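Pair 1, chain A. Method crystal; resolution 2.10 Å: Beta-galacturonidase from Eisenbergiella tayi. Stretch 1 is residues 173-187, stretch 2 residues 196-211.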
# COMPACT_ATOMS: atom_id res chain seq x y z
N CYS A 173 -33.12 -20.34 38.61
CA CYS A 173 -32.32 -21.39 39.20
C CYS A 173 -31.62 -20.84 40.45
O CYS A 173 -30.95 -19.81 40.38
CB CYS A 173 -31.30 -21.90 38.19
SG CYS A 173 -30.44 -23.35 38.68
N VAL A 174 -31.81 -21.51 41.59
CA VAL A 174 -31.22 -21.09 42.85
C VAL A 174 -30.28 -22.18 43.34
O VAL A 174 -30.60 -23.37 43.27
CB VAL A 174 -32.29 -20.78 43.92
CG1 VAL A 174 -31.70 -19.94 45.05
CG2 VAL A 174 -33.48 -20.07 43.30
N ARG A 175 -29.11 -21.76 43.82
CA ARG A 175 -28.11 -22.68 44.35
C ARG A 175 -27.93 -22.38 45.83
O ARG A 175 -27.64 -21.23 46.21
CB ARG A 175 -26.79 -22.56 43.60
CG ARG A 175 -25.69 -23.49 44.08
CD ARG A 175 -24.60 -23.52 43.03
NE ARG A 175 -23.33 -24.07 43.51
CZ ARG A 175 -22.23 -24.12 42.76
NH1 ARG A 175 -22.25 -23.65 41.50
NH2 ARG A 175 -21.10 -24.63 43.24
N ASN A 176 -28.10 -23.40 46.66
CA ASN A 176 -27.88 -23.30 48.10
C ASN A 176 -26.47 -23.78 48.39
O ASN A 176 -26.10 -24.90 48.01
CB ASN A 176 -28.92 -24.14 48.85
CG ASN A 176 -28.66 -24.20 50.34
OD1 ASN A 176 -28.10 -23.28 50.94
ND2 ASN A 176 -29.04 -25.31 50.95
N LEU A 177 -25.66 -22.93 49.01
CA LEU A 177 -24.31 -23.32 49.41
C LEU A 177 -24.24 -23.80 50.86
O LEU A 177 -23.17 -24.24 51.30
CB LEU A 177 -23.34 -22.14 49.21
CG LEU A 177 -23.29 -21.53 47.80
CD1 LEU A 177 -22.70 -20.14 47.87
CD2 LEU A 177 -22.48 -22.40 46.84
N SER A 178 -25.35 -23.71 51.60
CA SER A 178 -25.42 -24.19 52.97
C SER A 178 -25.66 -25.69 53.01
O SER A 178 -26.39 -26.25 52.18
CB SER A 178 -26.53 -23.48 53.74
OG SER A 178 -26.65 -24.02 55.04
N SER A 179 -25.06 -26.36 54.01
CA SER A 179 -25.26 -27.80 54.16
C SER A 179 -26.67 -28.15 54.62
O SER A 179 -27.09 -29.30 54.45
CB SER A 179 -24.23 -28.38 55.14
OG SER A 179 -24.27 -27.71 56.39
N GLY A 180 -27.42 -27.18 55.15
CA GLY A 180 -28.77 -27.43 55.61
C GLY A 180 -29.84 -26.98 54.62
O GLY A 180 -29.59 -26.19 53.71
N ARG A 181 -31.05 -27.51 54.83
CA ARG A 181 -32.22 -27.11 54.06
C ARG A 181 -32.43 -25.60 54.16
O ARG A 181 -32.12 -24.97 55.17
CB ARG A 181 -33.45 -27.87 54.56
CG ARG A 181 -34.78 -27.53 53.89
CD ARG A 181 -35.92 -28.35 54.48
NE ARG A 181 -37.23 -27.92 53.99
CZ ARG A 181 -37.95 -26.94 54.53
NH1 ARG A 181 -37.50 -26.29 55.59
NH2 ARG A 181 -39.13 -26.62 54.01
N LEU A 182 -32.95 -25.00 53.08
CA LEU A 182 -33.12 -23.56 52.99
C LEU A 182 -34.51 -23.21 52.47
O LEU A 182 -35.05 -23.90 51.60
CB LEU A 182 -32.04 -22.94 52.08
CG LEU A 182 -31.65 -21.49 52.36
CD1 LEU A 182 -30.14 -21.36 52.55
CD2 LEU A 182 -32.15 -20.59 51.22
N ASP A 183 -35.09 -22.14 53.02
CA ASP A 183 -36.44 -21.68 52.69
C ASP A 183 -36.39 -20.21 52.29
O ASP A 183 -35.52 -19.46 52.75
CB ASP A 183 -37.43 -21.80 53.87
CG ASP A 183 -37.69 -23.23 54.28
OD1 ASP A 183 -37.76 -24.11 53.40
OD2 ASP A 183 -37.83 -23.46 55.51
N GLY A 184 -37.35 -19.81 51.48
CA GLY A 184 -37.46 -18.42 51.08
C GLY A 184 -38.37 -18.29 49.88
O GLY A 184 -39.09 -19.22 49.52
N SER A 185 -38.32 -17.10 49.28
CA SER A 185 -39.10 -16.84 48.08
C SER A 185 -38.25 -16.04 47.09
O SER A 185 -37.20 -15.48 47.44
CB SER A 185 -40.41 -16.10 48.40
OG SER A 185 -40.18 -14.74 48.75
N VAL A 186 -38.70 -16.00 45.84
CA VAL A 186 -38.09 -15.15 44.82
C VAL A 186 -39.18 -14.25 44.25
O VAL A 186 -40.22 -14.74 43.79
CB VAL A 186 -37.41 -15.98 43.72
CG1 VAL A 186 -37.03 -15.08 42.55
CG2 VAL A 186 -36.18 -16.64 44.28
N GLU A 187 -38.94 -12.94 44.28
CA GLU A 187 -39.86 -11.95 43.74
C GLU A 187 -39.34 -11.44 42.39
O GLU A 187 -38.19 -11.00 42.29
CB GLU A 187 -40.04 -10.78 44.71
CG GLU A 187 -40.96 -9.71 44.16
CD GLU A 187 -41.30 -8.62 45.17
OE1 GLU A 187 -42.28 -7.87 44.92
OE2 GLU A 187 -40.59 -8.51 46.19
N ALA A 196 -44.34 -12.12 39.58
CA ALA A 196 -44.59 -13.33 40.33
C ALA A 196 -43.74 -13.33 41.59
O ALA A 196 -42.74 -12.62 41.68
CB ALA A 196 -44.29 -14.59 39.50
N VAL A 197 -44.18 -14.13 42.56
CA VAL A 197 -43.40 -14.47 43.74
C VAL A 197 -43.38 -15.99 43.83
O VAL A 197 -44.44 -16.61 43.96
CB VAL A 197 -43.96 -13.84 45.02
CG1 VAL A 197 -43.08 -14.20 46.21
CG2 VAL A 197 -44.09 -12.33 44.88
N LEU A 198 -42.20 -16.58 43.74
CA LEU A 198 -42.06 -18.03 43.73
C LEU A 198 -41.58 -18.50 45.09
O LEU A 198 -40.54 -18.02 45.57
CB LEU A 198 -41.08 -18.47 42.65
CG LEU A 198 -41.59 -18.38 41.22
CD1 LEU A 198 -40.53 -18.91 40.24
CD2 LEU A 198 -42.90 -19.17 41.10
N PRO A 199 -42.29 -19.40 45.76
CA PRO A 199 -41.75 -19.98 47.00
C PRO A 199 -40.65 -20.98 46.69
O PRO A 199 -40.78 -21.81 45.79
CB PRO A 199 -42.97 -20.64 47.65
CG PRO A 199 -43.92 -20.91 46.51
CD PRO A 199 -43.67 -19.84 45.48
N ILE A 200 -39.56 -20.89 47.45
CA ILE A 200 -38.35 -21.66 47.22
C ILE A 200 -38.13 -22.58 48.41
O ILE A 200 -38.21 -22.14 49.57
CB ILE A 200 -37.11 -20.76 47.04
CG1 ILE A 200 -37.31 -19.74 45.92
CG2 ILE A 200 -35.88 -21.59 46.76
CD1 ILE A 200 -37.56 -20.36 44.60
N VAL A 201 -37.84 -23.85 48.13
CA VAL A 201 -37.35 -24.78 49.14
C VAL A 201 -36.20 -25.57 48.53
O VAL A 201 -36.38 -26.26 47.52
CB VAL A 201 -38.45 -25.74 49.64
CG1 VAL A 201 -37.81 -26.83 50.48
CG2 VAL A 201 -39.48 -24.98 50.45
N LEU A 202 -35.02 -25.46 49.14
CA LEU A 202 -33.83 -26.15 48.68
C LEU A 202 -33.27 -27.01 49.80
O LEU A 202 -33.11 -26.53 50.93
CB LEU A 202 -32.77 -25.14 48.22
CG LEU A 202 -33.08 -24.35 46.95
CD1 LEU A 202 -32.19 -23.13 46.88
CD2 LEU A 202 -32.85 -25.23 45.74
N GLU A 203 -32.98 -28.27 49.49
CA GLU A 203 -32.23 -29.11 50.41
C GLU A 203 -30.76 -28.71 50.38
O GLU A 203 -30.29 -28.02 49.47
CB GLU A 203 -32.42 -30.59 50.05
CG GLU A 203 -33.89 -31.07 50.09
CD GLU A 203 -34.52 -30.98 51.50
OE1 GLU A 203 -33.93 -31.54 52.45
OE2 GLU A 203 -35.60 -30.35 51.65
N GLY A 204 -30.02 -29.15 51.40
CA GLY A 204 -28.63 -28.78 51.53
C GLY A 204 -27.80 -28.98 50.27
O GLY A 204 -27.79 -30.07 49.69
N GLU A 205 -27.12 -27.91 49.84
CA GLU A 205 -26.22 -27.96 48.68
C GLU A 205 -26.96 -28.33 47.40
O GLU A 205 -26.39 -28.94 46.50
CB GLU A 205 -25.05 -28.92 48.92
CG GLU A 205 -24.58 -28.93 50.37
CD GLU A 205 -23.08 -28.88 50.51
OE1 GLU A 205 -22.56 -27.81 50.89
OE2 GLU A 205 -22.43 -29.91 50.23
N GLU A 206 -28.24 -27.99 47.32
CA GLU A 206 -29.04 -28.29 46.15
C GLU A 206 -29.08 -27.08 45.23
O GLU A 206 -29.23 -25.94 45.69
CB GLU A 206 -30.47 -28.68 46.54
CG GLU A 206 -31.33 -29.22 45.41
CD GLU A 206 -32.79 -29.45 45.81
OE1 GLU A 206 -33.55 -30.03 45.00
OE2 GLU A 206 -33.19 -29.05 46.93
N GLU A 207 -28.94 -27.33 43.93
CA GLU A 207 -29.28 -26.36 42.90
C GLU A 207 -30.54 -26.85 42.19
O GLU A 207 -30.60 -28.01 41.77
CB GLU A 207 -28.14 -26.17 41.90
CG GLU A 207 -28.48 -25.19 40.78
CD GLU A 207 -27.30 -24.83 39.88
OE1 GLU A 207 -26.15 -24.81 40.37
OE2 GLU A 207 -27.53 -24.57 38.68
N LYS A 208 -31.55 -25.99 42.10
CA LYS A 208 -32.82 -26.37 41.48
C LYS A 208 -33.47 -25.13 40.87
O LYS A 208 -33.21 -24.01 41.30
CB LYS A 208 -33.76 -27.01 42.50
CG LYS A 208 -34.84 -27.88 41.89
CD LYS A 208 -35.59 -28.70 42.96
CE LYS A 208 -36.55 -27.86 43.77
NZ LYS A 208 -37.91 -27.80 43.16
N SER A 209 -34.30 -25.35 39.85
CA SER A 209 -35.03 -24.27 39.21
C SER A 209 -36.51 -24.35 39.54
O SER A 209 -37.05 -25.41 39.88
CB SER A 209 -34.83 -24.26 37.69
OG SER A 209 -34.72 -25.57 37.15
N PHE A 210 -37.16 -23.19 39.46
CA PHE A 210 -38.57 -23.01 39.79
C PHE A 210 -39.18 -22.13 38.71
O PHE A 210 -38.58 -21.13 38.32
CB PHE A 210 -38.74 -22.37 41.18
CG PHE A 210 -37.95 -23.07 42.26
CD1 PHE A 210 -38.54 -24.05 43.04
CD2 PHE A 210 -36.62 -22.77 42.48
CE1 PHE A 210 -37.81 -24.69 44.03
CE2 PHE A 210 -35.89 -23.40 43.47
CZ PHE A 210 -36.48 -24.37 44.24
N SER A 211 -40.35 -22.51 38.20
CA SER A 211 -40.98 -21.78 37.11
C SER A 211 -42.25 -21.11 37.59
O SER A 211 -42.97 -21.64 38.43
CB SER A 211 -41.30 -22.70 35.93
OG SER A 211 -40.12 -23.12 35.29
O HOH W 1 -24.54 -22.70 39.35

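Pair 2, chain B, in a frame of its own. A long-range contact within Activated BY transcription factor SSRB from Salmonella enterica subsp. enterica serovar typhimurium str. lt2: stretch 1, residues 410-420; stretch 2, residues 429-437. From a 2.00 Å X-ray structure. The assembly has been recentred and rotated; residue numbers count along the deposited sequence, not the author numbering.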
# COMPACT_ATOMS: atom_id res chain seq x y z
N TYR B 410 11.69 8.30 -4.02
CA TYR B 410 11.43 8.80 -5.37
C TYR B 410 10.25 9.77 -5.34
O TYR B 410 9.16 9.43 -4.87
CB TYR B 410 11.12 7.61 -6.30
CG TYR B 410 10.41 7.98 -7.58
CD1 TYR B 410 9.23 7.34 -7.95
CD2 TYR B 410 10.91 8.97 -8.43
CE1 TYR B 410 8.56 7.67 -9.12
CE2 TYR B 410 10.25 9.31 -9.61
CZ TYR B 410 9.07 8.66 -9.94
OH TYR B 410 8.41 9.01 -11.10
N ASN B 411 10.48 10.98 -5.84
CA ASN B 411 9.45 12.01 -5.87
C ASN B 411 8.75 12.03 -7.23
O ASN B 411 9.30 12.55 -8.21
CB ASN B 411 10.07 13.39 -5.58
CG ASN B 411 9.07 14.52 -5.77
OD1 ASN B 411 7.87 14.31 -5.66
ND2 ASN B 411 9.58 15.72 -6.05
N ARG B 412 7.54 11.48 -7.31
CA ARG B 412 6.82 11.46 -8.58
C ARG B 412 6.04 12.74 -8.84
O ARG B 412 5.46 12.91 -9.91
CB ARG B 412 5.87 10.25 -8.65
CG ARG B 412 4.64 10.34 -7.76
CD ARG B 412 3.71 9.15 -7.96
NE ARG B 412 3.19 9.06 -9.32
CZ ARG B 412 2.39 8.09 -9.76
NH1 ARG B 412 2.02 7.12 -8.93
NH2 ARG B 412 1.97 8.08 -11.01
N ASP B 413 6.03 13.65 -7.86
CA ASP B 413 5.32 14.92 -8.01
C ASP B 413 6.04 15.73 -9.09
O ASP B 413 7.20 15.47 -9.41
CB ASP B 413 5.33 15.70 -6.69
CG ASP B 413 4.16 16.67 -6.56
OD1 ASP B 413 3.51 16.99 -7.58
OD2 ASP B 413 3.89 17.13 -5.42
N VAL B 414 5.34 16.72 -9.64
CA VAL B 414 5.91 17.57 -10.68
C VAL B 414 6.54 18.82 -10.05
O VAL B 414 6.95 19.74 -10.76
CB VAL B 414 4.84 18.01 -11.69
CG1 VAL B 414 4.29 16.80 -12.43
CG2 VAL B 414 3.72 18.75 -10.97
N GLN B 415 6.59 18.84 -8.73
CA GLN B 415 7.17 19.95 -7.99
C GLN B 415 8.26 19.42 -7.08
O GLN B 415 8.29 18.23 -6.75
CB GLN B 415 6.14 20.63 -7.09
CG GLN B 415 4.92 21.18 -7.76
CD GLN B 415 3.99 21.79 -6.74
OE1 GLN B 415 4.39 22.66 -5.96
NE2 GLN B 415 2.74 21.34 -6.73
N GLU B 416 9.15 20.31 -6.66
CA GLU B 416 10.20 19.94 -5.73
C GLU B 416 9.47 19.59 -4.44
O GLU B 416 8.50 20.26 -4.07
CB GLU B 416 11.12 21.14 -5.51
CG GLU B 416 12.23 20.91 -4.50
CD GLU B 416 13.00 22.19 -4.21
OE1 GLU B 416 12.40 23.12 -3.64
OE2 GLU B 416 14.19 22.26 -4.57
N ARG B 417 9.91 18.54 -3.75
CA ARG B 417 9.26 18.14 -2.50
C ARG B 417 10.26 17.92 -1.38
O ARG B 417 11.43 17.62 -1.62
CB ARG B 417 8.43 16.87 -2.71
CG ARG B 417 7.24 17.04 -3.65
CD ARG B 417 6.24 18.07 -3.13
NE ARG B 417 5.75 17.71 -1.80
CZ ARG B 417 4.78 16.84 -1.56
NH1 ARG B 417 4.41 16.58 -0.31
NH2 ARG B 417 4.15 16.24 -2.56
N ARG B 418 9.79 18.08 -0.14
CA ARG B 418 10.64 17.90 1.03
C ARG B 418 10.14 16.79 1.92
O ARG B 418 8.95 16.48 1.95
CB ARG B 418 10.69 19.18 1.86
CG ARG B 418 11.37 20.36 1.21
CD ARG B 418 11.24 21.56 2.12
NE ARG B 418 9.83 21.89 2.33
CZ ARG B 418 9.30 22.20 3.50
NH1 ARG B 418 10.05 22.22 4.60
NH2 ARG B 418 8.01 22.49 3.58
N CYS B 419 11.06 16.21 2.68
CA CYS B 419 10.70 15.15 3.61
C CYS B 419 11.80 15.06 4.66
O CYS B 419 12.92 15.52 4.44
CB CYS B 419 10.55 13.81 2.90
SG CYS B 419 12.07 13.11 2.22
N ARG B 420 11.45 14.50 5.80
CA ARG B 420 12.42 14.32 6.86
C ARG B 420 12.47 12.83 7.16
O ARG B 420 11.49 12.26 7.64
CB ARG B 420 12.01 15.08 8.12
CG ARG B 420 12.21 16.59 8.04
CD ARG B 420 12.01 17.20 9.42
NE ARG B 420 10.62 17.17 9.84
CZ ARG B 420 10.21 17.00 11.10
NH1 ARG B 420 11.09 16.84 12.08
NH2 ARG B 420 8.92 17.01 11.37
N ALA B 429 16.82 16.02 6.90
CA ALA B 429 15.91 16.66 5.96
C ALA B 429 16.41 16.53 4.54
O ALA B 429 17.57 16.82 4.25
CB ALA B 429 15.76 18.14 6.32
N LEU B 430 15.53 16.09 3.65
CA LEU B 430 15.88 15.93 2.25
C LEU B 430 14.95 16.73 1.35
O LEU B 430 13.77 16.93 1.66
CB LEU B 430 15.81 14.46 1.84
CG LEU B 430 16.67 13.44 2.59
CD1 LEU B 430 16.46 12.06 1.99
CD2 LEU B 430 18.14 13.83 2.50
N THR B 431 15.49 17.21 0.24
CA THR B 431 14.71 17.96 -0.74
C THR B 431 14.95 17.29 -2.09
O THR B 431 16.09 17.16 -2.53
CB THR B 431 15.16 19.43 -0.82
OG1 THR B 431 14.87 20.10 0.41
CG2 THR B 431 14.43 20.15 -1.95
N LEU B 432 13.88 16.84 -2.72
CA LEU B 432 14.01 16.18 -4.01
C LEU B 432 13.35 16.97 -5.13
O LEU B 432 12.23 17.46 -4.99
CB LEU B 432 13.41 14.77 -3.97
CG LEU B 432 14.14 13.71 -3.13
CD1 LEU B 432 13.81 13.93 -1.66
CD2 LEU B 432 13.69 12.31 -3.55
N PRO B 433 14.05 17.12 -6.26
CA PRO B 433 13.47 17.86 -7.38
C PRO B 433 12.39 16.98 -8.00
O PRO B 433 12.26 15.81 -7.63
CB PRO B 433 14.67 18.06 -8.30
CG PRO B 433 15.44 16.78 -8.10
CD PRO B 433 15.40 16.62 -6.59
N PRO B 434 11.60 17.54 -8.92
CA PRO B 434 10.55 16.73 -9.56
C PRO B 434 11.20 15.50 -10.20
O PRO B 434 12.22 15.62 -10.87
CB PRO B 434 9.97 17.68 -10.60
CG PRO B 434 10.19 19.04 -9.98
CD PRO B 434 11.59 18.92 -9.43
N SER B 435 10.60 14.33 -9.98
CA SER B 435 11.11 13.07 -10.52
C SER B 435 12.45 12.65 -9.93
O SER B 435 13.03 11.65 -10.34
CB SER B 435 11.22 13.13 -12.05
OG SER B 435 9.94 13.23 -12.65
N GLY B 436 12.93 13.39 -8.94
CA GLY B 436 14.20 13.04 -8.34
C GLY B 436 14.12 11.77 -7.52
O GLY B 436 13.05 11.38 -7.04
N ALA B 437 15.26 11.11 -7.36
CA ALA B 437 15.34 9.89 -6.57
C ALA B 437 16.60 9.99 -5.72
O ALA B 437 17.61 10.56 -6.15
CB ALA B 437 15.41 8.66 -7.47
O HOH W 2 8.80 10.73 -13.00
O HOH W 3 8.13 15.02 -12.06

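Pair 1 and pair 2 share two antiparallel ladders separated by loops, with the register shifting by two residues between them. Superposing N, CA and C of 14 central residues gives an RMSD of 0.4 Å. The longer ladder crosses at similar angles: strands 182-187 and 196-202 of pair 1 run at 155°, strands 417-420 and 429-432 of pair 2 at 159°. The register shift coincides with a type II beta turn in each second stretch, Glu A203 to Glu A206 and Pro B433 to Gly B436.

The closest side-chain match is an asparagine. Asn A176 and Asn B411 superpose with side-chain centres 0.4 Å apart and matching chi1 (174° and 173°, both t). Each organises its own loop: OD1 accepts from Ser A178 N or Asp B413 N, and ND2 donates to Gly A180 O or Gln B415 O, all four bonds at 2.9 Å. The ND2 groups also reach the opposing turn and, in pair 2, the strand residue before it. Asn A176 ND2 makes a weak bond to Glu A203 O (3.3 Å), whereas Asn B411 ND2 bonds to the matching Pro B433 O (3.1 Å) and weakly to Leu B432 O (3.3 Å). Main-chain bonds anchor both: Asn A176 N to Glu A206 O and Asn B411 N to Gly B436 O, each 2.9 Å.

Gly A204 and Pro B434 occupy the same turn position. An ideal CB on Gly A204 would lie 2.0 Å from Ser A179 O, so the close loop leaves no room for one. In pair 2 the matching carbonyl lies farther off, Pro B434 CB being 3.7 Å from Val B414 O, so the ring is accommodated.

Next to the turn, Leu A202 and Leu B432 coincide (side-chain centres 0.5 Å apart) but differ in chi2 (161°, t, against 78°, p). Leu B432 CD1 lies 4.3 Å from Cys B419 SG; the match of Cys B419 is Gly A184, which has no side chain to offer.

Each first stretch holds an internal salt bridge, Arg A181 NH1 to Asp A183 OD2 (2.9 Å) and Arg B417 NH2 to Asp B413 OD2 (3.0 Å). Only pair 1 adds one across the stretches, a long bridge from Arg A181 NE to Glu A203 OE2 (3.7 Å); the counterpart of Arg A181, Glu B416, instead brings CD to 3.4 Å from Thr B431 CG2.

Water 1 links Arg A175 NH1 (3.3 Å) with Glu A207 OE1 (2.8 Å), and water 2 links Tyr B410 OH (2.6 Å) with Ser B435 OG (2.8 Å).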